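Chitin deacetylase 1 (Bombyx mori, PDB 5ZNT) hydrolyses the N-acetamido groups of N-acetylglucosamine units in chitin, a zinc-dependent deacetylation that yields chitosan and acetate. Local coordinates at residues L176-W182 with R256-R262; V298-T302 with A319-W325. All coordinates share one frame; numbering follows the deposited sequence.

Contact 1: L176-W182 with R256-R262. Unlike the reference sequence in segment 176-182: Pro180 (reference Arg), Trp182 (reference Cys).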
ATOM      1  N   LEU A 176     -13.646  10.104  -6.382  1.00 25.90           N
ATOM      2  CA  LEU A 176     -13.030  11.387  -6.698  1.00 29.47           C
ATOM      3  C   LEU A 176     -13.791  12.518  -6.022  1.00 33.57           C
ATOM      4  O   LEU A 176     -15.012  12.640  -6.176  1.00 27.84           O
ATOM      5  CB  LEU A 176     -13.010  11.587  -8.210  1.00 25.50           C
ATOM      6  CG  LEU A 176     -12.413  12.917  -8.676  1.00 30.01           C
ATOM      7  CD1 LEU A 176     -10.959  13.044  -8.242  1.00 31.71           C
ATOM      8  CD2 LEU A 176     -12.549  13.120 -10.175  1.00 27.54           C
ATOM      9  N   SER A 177     -13.066  13.285  -5.214  1.00 29.91           N
ATOM     10  CA  SER A 177     -13.607  14.302  -4.329  1.00 30.08           C
ATOM     11  C   SER A 177     -12.607  15.442  -4.273  1.00 34.82           C
ATOM     12  O   SER A 177     -11.401  15.223  -4.407  1.00 28.00           O
ATOM     13  CB  SER A 177     -13.816  13.795  -2.889  1.00 29.96           C
ATOM     14  OG  SER A 177     -14.806  12.787  -2.801  1.00 48.44           O
ATOM     15  N   ASN A 178     -13.111  16.653  -4.048  1.00 28.46           N
ATOM     16  CA  ASN A 178     -12.263  17.817  -3.789  1.00 30.45           C
ATOM     17  C   ASN A 178     -12.772  18.538  -2.550  1.00 33.42           C
ATOM     18  O   ASN A 178     -13.902  19.067  -2.564  1.00 37.05           O
ATOM     19  CB  ASN A 178     -12.228  18.743  -4.996  1.00 29.41           C
ATOM     20  CG  ASN A 178     -11.511  18.119  -6.160  1.00 34.13           C
ATOM     21  OD1 ASN A 178     -10.295  17.902  -6.110  1.00 31.40           O
ATOM     22  ND2 ASN A 178     -12.252  17.804  -7.214  1.00 32.31           N
ATOM     23  N   PRO A 179     -12.005  18.563  -1.458  1.00 29.62           N
ATOM     24  CA  PRO A 179     -10.667  17.961  -1.412  1.00 25.61           C
ATOM     25  C   PRO A 179     -10.699  16.425  -1.263  1.00 29.53           C
ATOM     26  O   PRO A 179     -11.755  15.873  -0.930  1.00 24.19           O
ATOM     27  CB  PRO A 179     -10.036  18.628  -0.187  1.00 28.54           C
ATOM     28  CG  PRO A 179     -11.189  18.926   0.716  1.00 30.17           C
ATOM     29  CD  PRO A 179     -12.378  19.204  -0.184  1.00 31.18           C
ATOM     30  N   PRO A 180      -9.575  15.761  -1.539  1.00 28.10           N
ATOM     31  CA  PRO A 180      -9.476  14.313  -1.268  1.00 23.38           C
ATOM     32  C   PRO A 180      -9.445  14.050   0.230  1.00 28.18           C
ATOM     33  O   PRO A 180      -9.400  14.971   1.052  1.00 26.19           O
ATOM     34  CB  PRO A 180      -8.160  13.911  -1.941  1.00 23.26           C
ATOM     35  CG  PRO A 180      -7.333  15.187  -1.909  1.00 24.91           C
ATOM     36  CD  PRO A 180      -8.339  16.305  -2.132  1.00 25.47           C
ATOM     37  N   LEU A 181      -9.453  12.763   0.594  1.00 23.39           N
ATOM     38  CA  LEU A 181      -9.651  12.360   1.983  1.00 20.91           C
ATOM     39  C   LEU A 181      -8.333  11.949   2.631  1.00 23.88           C
ATOM     40  O   LEU A 181      -7.471  11.346   1.985  1.00 22.40           O
ATOM     41  CB  LEU A 181     -10.662  11.208   2.077  1.00 22.87           C
ATOM     42  CG  LEU A 181     -12.156  11.565   2.130  1.00 32.37           C
ATOM     43  CD1 LEU A 181     -12.576  12.390   0.928  1.00 32.16           C
ATOM     44  CD2 LEU A 181     -13.028  10.311   2.235  1.00 30.45           C
ATOM     45  N   TRP A 182      -8.179  12.297   3.913  1.00 19.06           N
ATOM     46  CA  TRP A 182      -7.116  11.794   4.768  1.00 24.75           C
ATOM     47  C   TRP A 182      -7.458  10.371   5.220  1.00 25.49           C
ATOM     48  O   TRP A 182      -8.637   9.996   5.260  1.00 22.34           O
ATOM     49  CB  TRP A 182      -6.940  12.702   5.995  1.00 23.34           C
ATOM     50  CG  TRP A 182      -6.109  13.912   5.691  1.00 25.05           C
ATOM     51  CD1 TRP A 182      -6.516  15.064   5.052  1.00 27.93           C
ATOM     52  CD2 TRP A 182      -4.712  14.080   5.974  1.00 21.28           C
ATOM     53  NE1 TRP A 182      -5.449  15.938   4.937  1.00 23.43           N
ATOM     54  CE2 TRP A 182      -4.339  15.360   5.504  1.00 21.25           C
ATOM     55  CE3 TRP A 182      -3.748  13.282   6.614  1.00 21.33           C
ATOM     56  CZ2 TRP A 182      -3.038  15.846   5.619  1.00 23.91           C
ATOM     57  CZ3 TRP A 182      -2.451  13.767   6.722  1.00 22.78           C
ATOM     58  CH2 TRP A 182      -2.112  15.042   6.235  1.00 23.48           C
ATOM     59  N   ARG A 256      -4.092  18.887  -7.003  1.00 26.82           N
ATOM     60  CA  ARG A 256      -5.354  18.700  -6.294  1.00 26.97           C
ATOM     61  C   ARG A 256      -5.113  18.476  -4.806  1.00 29.31           C
ATOM     62  O   ARG A 256      -5.819  19.033  -3.958  1.00 29.27           O
ATOM     63  CB  ARG A 256      -6.135  17.517  -6.894  1.00 26.41           C
ATOM     64  CG  ARG A 256      -6.844  17.791  -8.242  1.00 29.97           C
ATOM     65  CD  ARG A 256      -7.786  16.631  -8.634  1.00 25.46           C
ATOM     66  NE  ARG A 256      -8.564  16.181  -7.482  1.00 25.51           N
ATOM     67  CZ  ARG A 256      -8.387  15.018  -6.858  1.00 28.22           C
ATOM     68  NH1 ARG A 256      -7.457  14.159  -7.284  1.00 22.86           N
ATOM     69  NH2 ARG A 256      -9.130  14.729  -5.793  1.00 25.47           N
ATOM     70  N   HIS A 257      -4.107  17.668  -4.460  1.00 23.05           N
ATOM     71  CA  HIS A 257      -3.827  17.436  -3.050  1.00 22.18           C
ATOM     72  C   HIS A 257      -3.051  18.606  -2.444  1.00 23.73           C
ATOM     73  O   HIS A 257      -3.412  19.125  -1.380  1.00 25.29           O
ATOM     74  CB  HIS A 257      -3.042  16.128  -2.885  1.00 23.70           C
ATOM     75  CG  HIS A 257      -3.864  14.896  -3.121  1.00 21.94           C
ATOM     76  ND1 HIS A 257      -4.066  13.942  -2.147  1.00 21.90           N
ATOM     77  CD2 HIS A 257      -4.536  14.466  -4.216  1.00 22.51           C
ATOM     78  CE1 HIS A 257      -4.843  12.983  -2.626  1.00 21.63           C
ATOM     79  NE2 HIS A 257      -5.133  13.270  -3.883  1.00 20.44           N
ATOM     80  N   TYR A 258      -1.974  19.019  -3.118  1.00 22.90           N
ATOM     81  CA  TYR A 258      -1.055  20.000  -2.551  1.00 27.06           C
ATOM     82  C   TYR A 258      -1.727  21.351  -2.338  1.00 30.32           C
ATOM     83  O   TYR A 258      -1.409  22.046  -1.366  1.00 28.34           O
ATOM     84  CB  TYR A 258       0.146  20.149  -3.471  1.00 25.24           C
ATOM     85  CG  TYR A 258       1.249  21.053  -2.979  1.00 27.13           C
ATOM     86  CD1 TYR A 258       2.156  20.615  -2.027  1.00 29.63           C
ATOM     87  CD2 TYR A 258       1.409  22.335  -3.508  1.00 32.09           C
ATOM     88  CE1 TYR A 258       3.189  21.425  -1.592  1.00 30.57           C
ATOM     89  CE2 TYR A 258       2.438  23.171  -3.075  1.00 31.06           C
ATOM     90  CZ  TYR A 258       3.320  22.707  -2.116  1.00 34.77           C
ATOM     91  OH  TYR A 258       4.351  23.491  -1.674  1.00 30.32           O
ATOM     92  N   GLU A 259      -2.656  21.730  -3.220  1.00 29.44           N
ATOM     93  CA  GLU A 259      -3.327  23.023  -3.138  1.00 35.10           C
ATOM     94  C   GLU A 259      -4.598  22.982  -2.301  1.00 34.64           C
ATOM     95  O   GLU A 259      -5.228  24.027  -2.127  1.00 31.05           O
ATOM     96  CB  GLU A 259      -3.677  23.561  -4.537  1.00 27.50           C
ATOM     97  CG  GLU A 259      -2.567  23.499  -5.598  1.00 35.43           C
ATOM     98  CD  GLU A 259      -1.521  24.602  -5.501  1.00 57.35           C
ATOM     99  OE1 GLU A 259      -1.397  25.228  -4.425  1.00 60.18           O
ATOM    100  OE2 GLU A 259      -0.788  24.817  -6.505  1.00 59.28           O
ATOM    101  N   GLN A 260      -5.003  21.819  -1.784  1.00 28.38           N
ATOM    102  CA  GLN A 260      -6.193  21.787  -0.929  1.00 26.23           C
ATOM    103  C   GLN A 260      -5.825  21.411   0.499  1.00 30.90           C
ATOM    104  O   GLN A 260      -5.242  22.220   1.225  1.00 30.37           O
ATOM    105  CB  GLN A 260      -7.255  20.836  -1.496  1.00 26.40           C
ATOM    106  CG  GLN A 260      -7.758  21.289  -2.872  1.00 25.33           C
ATOM    107  CD  GLN A 260      -8.914  20.479  -3.422  1.00 37.80           C
ATOM    108  OE1 GLN A 260     -10.072  20.680  -3.034  1.00 35.51           O
ATOM    109  NE2 GLN A 260      -8.616  19.578  -4.366  1.00 32.87           N
ATOM    110  N   ASN A 261      -6.150  20.192   0.932  1.00 24.33           N
ATOM    111  CA  ASN A 261      -5.906  19.798   2.312  1.00 26.26           C
ATOM    112  C   ASN A 261      -4.632  18.968   2.485  1.00 23.85           C
ATOM    113  O   ASN A 261      -4.391  18.444   3.579  1.00 25.38           O
ATOM    114  CB  ASN A 261      -7.113  19.027   2.854  1.00 26.50           C
ATOM    115  CG  ASN A 261      -7.372  17.743   2.089  1.00 26.74           C
ATOM    116  OD1 ASN A 261      -6.798  17.524   1.018  1.00 27.79           O
ATOM    117  ND2 ASN A 261      -8.257  16.899   2.615  1.00 25.68           N
ATOM    118  N   ARG A 262      -3.818  18.844   1.444  1.00 24.53           N
ATOM    119  CA  ARG A 262      -2.579  18.049   1.488  1.00 27.90           C
ATOM    120  C   ARG A 262      -2.811  16.620   1.986  1.00 21.76           C
ATOM    121  O   ARG A 262      -1.963  16.042   2.674  1.00 24.38           O
ATOM    122  CB  ARG A 262      -1.510  18.735   2.336  1.00 25.07           C
ATOM    123  CG  ARG A 262      -1.196  20.122   1.806  1.00 28.63           C
ATOM    124  CD  ARG A 262       0.264  20.366   1.713  1.00 27.86           C
ATOM    125  NE  ARG A 262       0.517  21.605   0.990  1.00 32.28           N
ATOM    126  CZ  ARG A 262       1.487  22.453   1.306  1.00 34.40           C
ATOM    127  NH1 ARG A 262       2.291  22.176   2.330  1.00 27.02           N
ATOM    128  NH2 ARG A 262       1.651  23.575   0.602  1.00 30.68           N
TER
HETATM  129  O   HOH W   1     -10.047  12.341  -5.029  1.00 27.94           O

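Contact 2: V298-T302 with A319-W325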
ATOM      1  N   VAL A 298       7.675  17.960   0.136  1.00 23.93           N
ATOM      2  CA  VAL A 298       7.048  16.755  -0.411  1.00 23.29           C
ATOM      3  C   VAL A 298       7.895  15.554   0.012  1.00 22.21           C
ATOM      4  O   VAL A 298       9.112  15.549  -0.202  1.00 22.59           O
ATOM      5  CB  VAL A 298       6.918  16.827  -1.946  1.00 22.82           C
ATOM      6  CG1 VAL A 298       6.510  15.454  -2.546  1.00 20.66           C
ATOM      7  CG2 VAL A 298       5.903  17.904  -2.363  1.00 22.54           C
ATOM      8  N   TYR A 299       7.257  14.548   0.607  1.00 19.04           N
ATOM      9  CA  TYR A 299       7.930  13.330   1.069  1.00 18.49           C
ATOM     10  C   TYR A 299       7.273  12.097   0.447  1.00 23.03           C
ATOM     11  O   TYR A 299       6.057  11.916   0.566  1.00 20.90           O
ATOM     12  CB  TYR A 299       7.853  13.192   2.590  1.00 17.08           C
ATOM     13  CG  TYR A 299       8.816  14.065   3.353  1.00 22.10           C
ATOM     14  CD1 TYR A 299       8.584  15.439   3.487  1.00 21.87           C
ATOM     15  CD2 TYR A 299       9.943  13.519   3.960  1.00 21.53           C
ATOM     16  CE1 TYR A 299       9.468  16.252   4.208  1.00 24.49           C
ATOM     17  CE2 TYR A 299      10.824  14.317   4.681  1.00 24.86           C
ATOM     18  CZ  TYR A 299      10.577  15.678   4.797  1.00 27.24           C
ATOM     19  OH  TYR A 299      11.452  16.452   5.518  1.00 27.67           O
ATOM     20  N   PHE A 300       8.089  11.241  -0.174  1.00 21.22           N
ATOM     21  CA  PHE A 300       7.654   9.914  -0.622  1.00 19.98           C
ATOM     22  C   PHE A 300       7.917   8.943   0.514  1.00 19.62           C
ATOM     23  O   PHE A 300       9.078   8.657   0.833  1.00 20.98           O
ATOM     24  CB  PHE A 300       8.406   9.498  -1.881  1.00 18.80           C
ATOM     25  CG  PHE A 300       8.110  10.363  -3.072  1.00 19.45           C
ATOM     26  CD1 PHE A 300       8.740  11.588  -3.225  1.00 15.95           C
ATOM     27  CD2 PHE A 300       7.200   9.953  -4.041  1.00 22.08           C
ATOM     28  CE1 PHE A 300       8.462  12.397  -4.316  1.00 21.22           C
ATOM     29  CE2 PHE A 300       6.938  10.751  -5.153  1.00 21.88           C
ATOM     30  CZ  PHE A 300       7.556  11.976  -5.279  1.00 20.97           C
ATOM     31  N   VAL A 301       6.842   8.458   1.145  1.00 21.03           N
ATOM     32  CA  VAL A 301       6.920   7.668   2.362  1.00 17.72           C
ATOM     33  C   VAL A 301       6.103   6.382   2.220  1.00 21.61           C
ATOM     34  O   VAL A 301       5.249   6.245   1.335  1.00 17.99           O
ATOM     35  CB  VAL A 301       6.427   8.483   3.581  1.00 23.07           C
ATOM     36  CG1 VAL A 301       7.359   9.696   3.841  1.00 23.15           C
ATOM     37  CG2 VAL A 301       5.004   8.954   3.338  1.00 21.89           C
ATOM     38  N   THR A 302       6.356   5.443   3.131  1.00 21.44           N
ATOM     39  CA  THR A 302       5.550   4.229   3.193  1.00 18.82           C
ATOM     40  C   THR A 302       4.183   4.523   3.802  1.00 22.79           C
ATOM     41  O   THR A 302       3.947   5.574   4.406  1.00 21.51           O
ATOM     42  CB  THR A 302       6.242   3.155   4.024  1.00 16.44           C
ATOM     43  OG1 THR A 302       6.222   3.536   5.404  1.00 18.38           O
ATOM     44  CG2 THR A 302       7.695   2.964   3.586  1.00 17.49           C
ATOM     45  N   ALA A 319       9.467  18.082  10.041  1.00 32.92           N
ATOM     46  CA  ALA A 319       9.527  16.784   9.367  1.00 30.51           C
ATOM     47  C   ALA A 319      10.959  16.340   9.086  1.00 32.53           C
ATOM     48  O   ALA A 319      11.231  15.130   9.041  1.00 29.89           O
ATOM     49  CB  ALA A 319       8.723  16.840   8.064  1.00 25.44           C
ATOM     50  N   LYS A 320      11.886  17.291   8.936  1.00 34.60           N
ATOM     51  CA  LYS A 320      13.269  16.963   8.600  1.00 32.89           C
ATOM     52  C   LYS A 320      13.923  16.064   9.637  1.00 34.11           C
ATOM     53  O   LYS A 320      14.822  15.288   9.299  1.00 35.09           O
ATOM     54  CB  LYS A 320      14.095  18.241   8.452  1.00 40.97           C
ATOM     55  CG  LYS A 320      13.897  18.944   7.132  1.00 44.99           C
ATOM     56  CD  LYS A 320      14.690  20.252   7.055  1.00 47.25           C
ATOM     57  CE  LYS A 320      14.195  21.260   8.106  1.00 50.44           C
ATOM     58  NZ  LYS A 320      14.803  22.616   7.966  1.00 58.64           N
ATOM     59  N   ASN A 321      13.516  16.163  10.903  1.00 31.66           N
ATOM     60  CA  ASN A 321      14.132  15.361  11.952  1.00 37.10           C
ATOM     61  C   ASN A 321      13.144  14.395  12.594  1.00 35.02           C
ATOM     62  O   ASN A 321      13.418  13.859  13.672  1.00 32.81           O
ATOM     63  CB  ASN A 321      14.777  16.266  13.012  1.00 45.23           C
ATOM     64  CG  ASN A 321      13.848  17.364  13.481  1.00 50.99           C
ATOM     65  OD1 ASN A 321      12.822  17.103  14.108  1.00 54.38           O
ATOM     66  ND2 ASN A 321      14.186  18.603  13.148  1.00 59.92           N
ATOM     67  N   PHE A 322      12.004  14.157  11.947  1.00 33.24           N
ATOM     68  CA  PHE A 322      11.024  13.180  12.418  1.00 26.75           C
ATOM     69  C   PHE A 322      11.620  11.776  12.322  1.00 28.61           C
ATOM     70  O   PHE A 322      11.900  11.282  11.222  1.00 30.61           O
ATOM     71  CB  PHE A 322       9.754  13.312  11.586  1.00 25.89           C
ATOM     72  CG  PHE A 322       8.578  12.566  12.133  1.00 32.45           C
ATOM     73  CD1 PHE A 322       8.304  12.570  13.494  1.00 28.66           C
ATOM     74  CD2 PHE A 322       7.731  11.860  11.277  1.00 24.34           C
ATOM     75  CE1 PHE A 322       7.197  11.890  13.997  1.00 30.75           C
ATOM     76  CE2 PHE A 322       6.624  11.185  11.765  1.00 23.26           C
ATOM     77  CZ  PHE A 322       6.351  11.195  13.126  1.00 31.05           C
ATOM     78  N   GLU A 323      11.832  11.135  13.472  1.00 28.27           N
ATOM     79  CA  GLU A 323      12.579   9.879  13.495  1.00 33.98           C
ATOM     80  C   GLU A 323      11.916   8.739  12.722  1.00 33.67           C
ATOM     81  O   GLU A 323      12.648   8.007  12.033  1.00 30.20           O
ATOM     82  CB  GLU A 323      12.850   9.447  14.943  1.00 35.94           C
ATOM     83  CG  GLU A 323      13.975  10.233  15.617  1.00 44.77           C
ATOM     84  CD  GLU A 323      15.242  10.317  14.758  1.00 60.07           C
ATOM     85  OE1 GLU A 323      15.694   9.273  14.222  1.00 57.45           O
ATOM     86  OE2 GLU A 323      15.784  11.435  14.608  1.00 62.22           O
ATOM     87  N   PRO A 324      10.596   8.514  12.790  1.00 29.27           N
ATOM     88  CA  PRO A 324      10.030   7.396  12.009  1.00 30.23           C
ATOM     89  C   PRO A 324      10.309   7.515  10.524  1.00 29.34           C
ATOM     90  O   PRO A 324      10.537   6.496   9.861  1.00 27.96           O
ATOM     91  CB  PRO A 324       8.530   7.471  12.329  1.00 32.14           C
ATOM     92  CG  PRO A 324       8.486   8.088  13.722  1.00 28.74           C
ATOM     93  CD  PRO A 324       9.587   9.110  13.693  1.00 28.19           C
ATOM     94  N   TRP A 325      10.337   8.734   9.984  1.00 24.75           N
ATOM     95  CA  TRP A 325      10.640   8.910   8.569  1.00 25.48           C
ATOM     96  C   TRP A 325      12.122   8.742   8.245  1.00 32.15           C
ATOM     97  O   TRP A 325      12.489   8.749   7.059  1.00 29.71           O
ATOM     98  CB  TRP A 325      10.148  10.276   8.098  1.00 22.69           C
ATOM     99  CG  TRP A 325       8.647  10.383   8.009  1.00 21.34           C
ATOM    100  CD1 TRP A 325       7.726   9.479   8.457  1.00 22.03           C
ATOM    101  CD2 TRP A 325       7.902  11.460   7.434  1.00 25.29           C
ATOM    102  NE1 TRP A 325       6.449   9.928   8.185  1.00 21.89           N
ATOM    103  CE2 TRP A 325       6.532  11.137   7.552  1.00 22.98           C
ATOM    104  CE3 TRP A 325       8.261  12.665   6.830  1.00 23.93           C
ATOM    105  CZ2 TRP A 325       5.527  11.972   7.085  1.00 26.52           C
ATOM    106  CZ3 TRP A 325       7.260  13.495   6.373  1.00 25.05           C
ATOM    107  CH2 TRP A 325       5.908  13.154   6.514  1.00 26.53           C
TER

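Contact 1: L176-W182 with R256-R262
Asn261, Pro180 and Arg256 bury the largest areas where the loop 176-182 lies against the end of helix 243-258. The amide of Asn261 crosses to the loop backbone, Asn261 ND2 donating to Pro180 O at 2.7 Å. Asn261 O in turn accepts from Trp182 NE1 at 3.0 Å; the oxygen lies at the indole edge, whereas the N-H arrives well above the carbonyl plane. Asn261 is thus tied to the loop twice, as side-chain donor and as backbone acceptor, and its ND2 has a further acceptor in Thr25 O.

Pro180 sets its ring on the imidazole of His257 in a CH-pi contact, Pro180 CG standing 3.4 Å from the His257 ring centroid and almost on its normal. His257 ND1 bonds to Ala263 O, which probably limits rotation of the ring whose face Pro180 covers.

The Arg256 chain is bent at chi3 (44°), which brings the guanidinium edge to the loop oxygens. Arg256 NH2 donates to Ser177 O at 2.7 Å and also to a water held by Ser177 N; Arg256 NE makes a straighter bond to Asn178 OD1 at 2.8 Å. Leu176 CD1 covers one guanidinium face. Asn178 OD1 takes a second bond, from Gln260 NE2 at 2.9 Å, and the same NE2 also donates to Arg256 O. The cis peptide Asn178-Pro179 lies where both residues meet the Gln260 amide.

A loop between strands 173-174 and 184-185 of the mixed sheet thus closes over the C-terminal end of helix 243-258, with Trp182 and His257 reaching on to strand 38-45.

Contact 2: V298-T302 with A319-W325
Trp325 is met by two side chains of the 298-302 segment, Tyr299 and Val301, in a contact without a hydrogen bond across it. The six-membered part of the indole leans over one face of the Tyr299 ring: Trp325 CZ3 lies 3.4 Å from Tyr299 CG, and Trp325 CE3 is equally close to Tyr299 CD2. The ring planes stand 47° apart with centroids 4.8 Å from each other, an oblique pairing in which the indole is tilted over the phenol. Val301 instead uses a methyl group. Val301 CG1 sits over the indole face, 4.1 Å from the centroid of the six-membered ring of Trp325 and 14° off the normal, as a CH-pi contact. That methyl lies anti to the carbonyl carbon of Val301 (chi1 -64°), which carries it out from the backbone to the indole.

At the far end of the phenol, the CB of Ala319 packs 3.9 Å from Tyr299 CZ, and Lys320 CG passes 3.8 Å from Tyr299 OH.

Further out, Phe322 packs on the indole face opposite Val301, while Pro324 CD covers a face of the Phe322 ring. A type I beta turn from Ala319 to Phe322, closed by Phe322 N to Ala319 O, holds Ala319 and Lys320 at the phenol end, and the chain then returns to place Trp325 on the ring face. Trp325 NE1 donates to Gln305 O of helix 303-311, and Trp309 of the same helix also meets the indole.

Strand 298-300 pairs in parallel with strand 38-45 in the sheet that, as in other carbohydrate esterase 4 enzymes, forms a distorted beta/alpha barrel. The loop after helix 316-319 is packed against this strand, beside helix 303-311.

In the fold
Contact 1 closes before contact 2 opens along the chain; their centres are 20 Å apart and their nearest atoms about 5 Å, without touching. Strand 38-45 links them: Trp182 and Trp325 both reach Met39, and the same strand pairs with 298-300. Tyr258 of helix 243-258 further bonds to Asp297, just before strand 298-300. Strand 38-45 itself runs to just before the zinc ligand Asp46. Both are packing contacts of the carbohydrate esterase 4 catalytic domain, away from the zinc site, joining the loop 176-182 and the loop after helix 316-319 to the elements around its parallel sheet.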